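PDB 1E5E: methionine gamma-lyase from Trichomonas vaginalis, which belongs to the pyridoxal-phosphate-dependent enzymes of the Cys/Met metabolism family and forms an assembly of four chains. Local coordinates for residues A[137-140]-A[141-145]. Sequence-based numbering, arbitrary orientation. Where two conformers were deposited one is given.
Sequences PGEV and KKHMK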
loop_
_atom_site.group_PDB
_atom_site.type_symbol
_atom_site.label_atom_id
_atom_site.label_comp_id
_atom_site.label_asym_id
_atom_site.label_seq_id
_atom_site.Cartn_x
_atom_site.Cartn_y
_atom_site.Cartn_z
ATOM N N PRO A 137 -14.656 20.124 -41.548
ATOM C CA PRO A 137 -15.658 21.174 -41.530
ATOM C C PRO A 137 -16.994 20.670 -42.038
ATOM O O PRO A 137 -17.088 19.986 -43.060
ATOM C CB PRO A 137 -15.099 22.186 -42.514
ATOM C CG PRO A 137 -13.617 22.012 -42.483
ATOM C CD PRO A 137 -13.364 20.578 -42.120
ATOM N N GLY A 138 -18.065 20.977 -41.314
ATOM C CA GLY A 138 -19.419 20.584 -41.635
ATOM C C GLY A 138 -19.922 19.248 -41.126
ATOM O O GLY A 138 -21.119 19.078 -40.840
ATOM N N GLU A 139 -19.071 18.243 -40.950
ATOM C CA GLU A 139 -19.602 16.940 -40.543
ATOM C C GLU A 139 -20.400 16.972 -39.251
ATOM O O GLU A 139 -21.422 16.279 -39.203
ATOM C CB GLU A 139 -18.487 15.917 -40.551
ATOM C CG GLU A 139 -17.937 15.599 -41.932
ATOM C CD GLU A 139 -19.038 15.081 -42.849
ATOM O OE1 GLU A 139 -19.438 13.911 -42.704
ATOM O OE2 GLU A 139 -19.509 15.906 -43.667
ATOM N N VAL A 140 -20.029 17.761 -38.261
ATOM C CA VAL A 140 -20.745 17.791 -36.999
ATOM C C VAL A 140 -22.149 18.317 -37.214
ATOM O O VAL A 140 -23.122 17.590 -36.993
ATOM C CB VAL A 140 -20.023 18.624 -35.921
ATOM C CG1 VAL A 140 -20.955 18.851 -34.734
ATOM C CG2 VAL A 140 -18.749 17.926 -35.470
ATOM N N LYS A 141 -22.237 19.554 -37.686
ATOM C CA LYS A 141 -23.527 20.162 -37.929
ATOM C C LYS A 141 -24.422 19.311 -38.825
ATOM O O LYS A 141 -25.620 19.165 -38.540
ATOM C CB LYS A 141 -23.404 21.563 -38.527
ATOM C CG LYS A 141 -24.266 22.534 -37.722
ATOM C CD LYS A 141 -24.799 23.694 -38.556
ATOM C CE LYS A 141 -26.013 24.319 -37.877
ATOM N NZ LYS A 141 -26.954 23.252 -37.401
ATOM N N LYS A 142 -23.879 18.659 -39.857
ATOM C CA LYS A 142 -24.721 17.839 -40.726
ATOM C C LYS A 142 -25.334 16.640 -40.016
ATOM O O LYS A 142 -26.367 16.100 -40.462
ATOM C CB LYS A 142 -23.932 17.355 -41.947
ATOM C CG LYS A 142 -23.691 18.434 -42.988
ATOM C CD LYS A 142 -22.633 18.040 -44.021
ATOM C CE LYS A 142 -22.289 19.275 -44.868
ATOM N NZ LYS A 142 -20.998 19.074 -45.598
ATOM N N HIS A 143 -24.690 16.132 -38.951
ATOM C CA HIS A 143 -25.252 14.949 -38.316
ATOM C C HIS A 143 -26.099 15.246 -37.107
ATOM O O HIS A 143 -26.604 14.310 -36.492
ATOM C CB HIS A 143 -24.124 13.994 -37.931
ATOM C CG HIS A 143 -23.528 13.414 -39.174
ATOM N ND1 HIS A 143 -22.563 14.089 -39.893
ATOM C CD2 HIS A 143 -23.758 12.233 -39.785
ATOM C CE1 HIS A 143 -22.194 13.323 -40.923
ATOM N NE2 HIS A 143 -22.919 12.225 -40.876
ATOM N N MET A 144 -26.245 16.499 -36.779
ATOM C CA MET A 144 -27.017 16.857 -35.590
ATOM C C MET A 144 -28.481 16.567 -35.779
ATOM O O MET A 144 -29.034 16.780 -36.860
ATOM C CB MET A 144 -26.631 18.284 -35.212
ATOM C CG MET A 144 -25.458 18.182 -34.163
ATOM S SD MET A 144 -24.790 19.841 -33.948
ATOM C CE MET A 144 -25.956 20.469 -32.753
ATOM N N LYS A 145 -29.124 16.013 -34.751
ATOM C CA LYS A 145 -30.534 15.642 -34.786
ATOM C C LYS A 145 -31.180 16.270 -33.578
ATOM O O LYS A 145 -30.529 16.730 -32.643
ATOM C CB LYS A 145 -30.783 14.134 -34.837
ATOM C CG LYS A 145 -30.043 13.429 -35.952
ATOM C CD LYS A 145 -30.489 12.043 -36.320
ATOM C CE LYS A 145 -30.156 10.979 -35.277
ATOM N NZ LYS A 145 -30.495 9.624 -35.827
HETATM O O HOH W 1 -18.640 18.208 -44.380
#
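H143 turns its ring back along the short helix 139-143 and puts ND1 2.6 Å from E139 O, in a nearly straight hydrogen bond (169° at the hydrogen). The carbonyl oxygen lies close to the ring plane, so the bond comes in at the imidazole edge and limits how the ring can rotate. With CG anti to its own carbonyl carbon (chi1 -70°), H143 runs alongside E139, both side chains pointing the same way. The carboxylate sets OE1 3.3 Å from H143 CE1 with the two planes 76° apart. E139 O also receives a weak bond from H143 N, whose shorter bond goes to V140 O, 2.9 Å, an i to i+3 bond with the donor well above the carbonyl plane.

This short helix links strands 128-132 and 148-154 of the large sheet typical of the PLP-dependent aminotransferase fold, at the surface of the chain. E139, V140 and H143 all rest on I132 of strand 128-132, an edge strand of the sheet within this chain. G138 is the N-cap, and its carbonyl takes the K142 N-H at 3.0 Å. K142, extended beyond CG, passes over that same G138 O, CG 3.4 Å from it, and brings NZ within a long salt bridge of E139 OE2, 4.0 Å. One water closes the gap: it donates to E139 OE2 and P137 O and accepts from K142 NZ, tying the lysine to the turn that starts the helix. On another side of the helix, V140 CG1 meets M144 SD at 4.0 Å, while M144 also packs on I105 and V179.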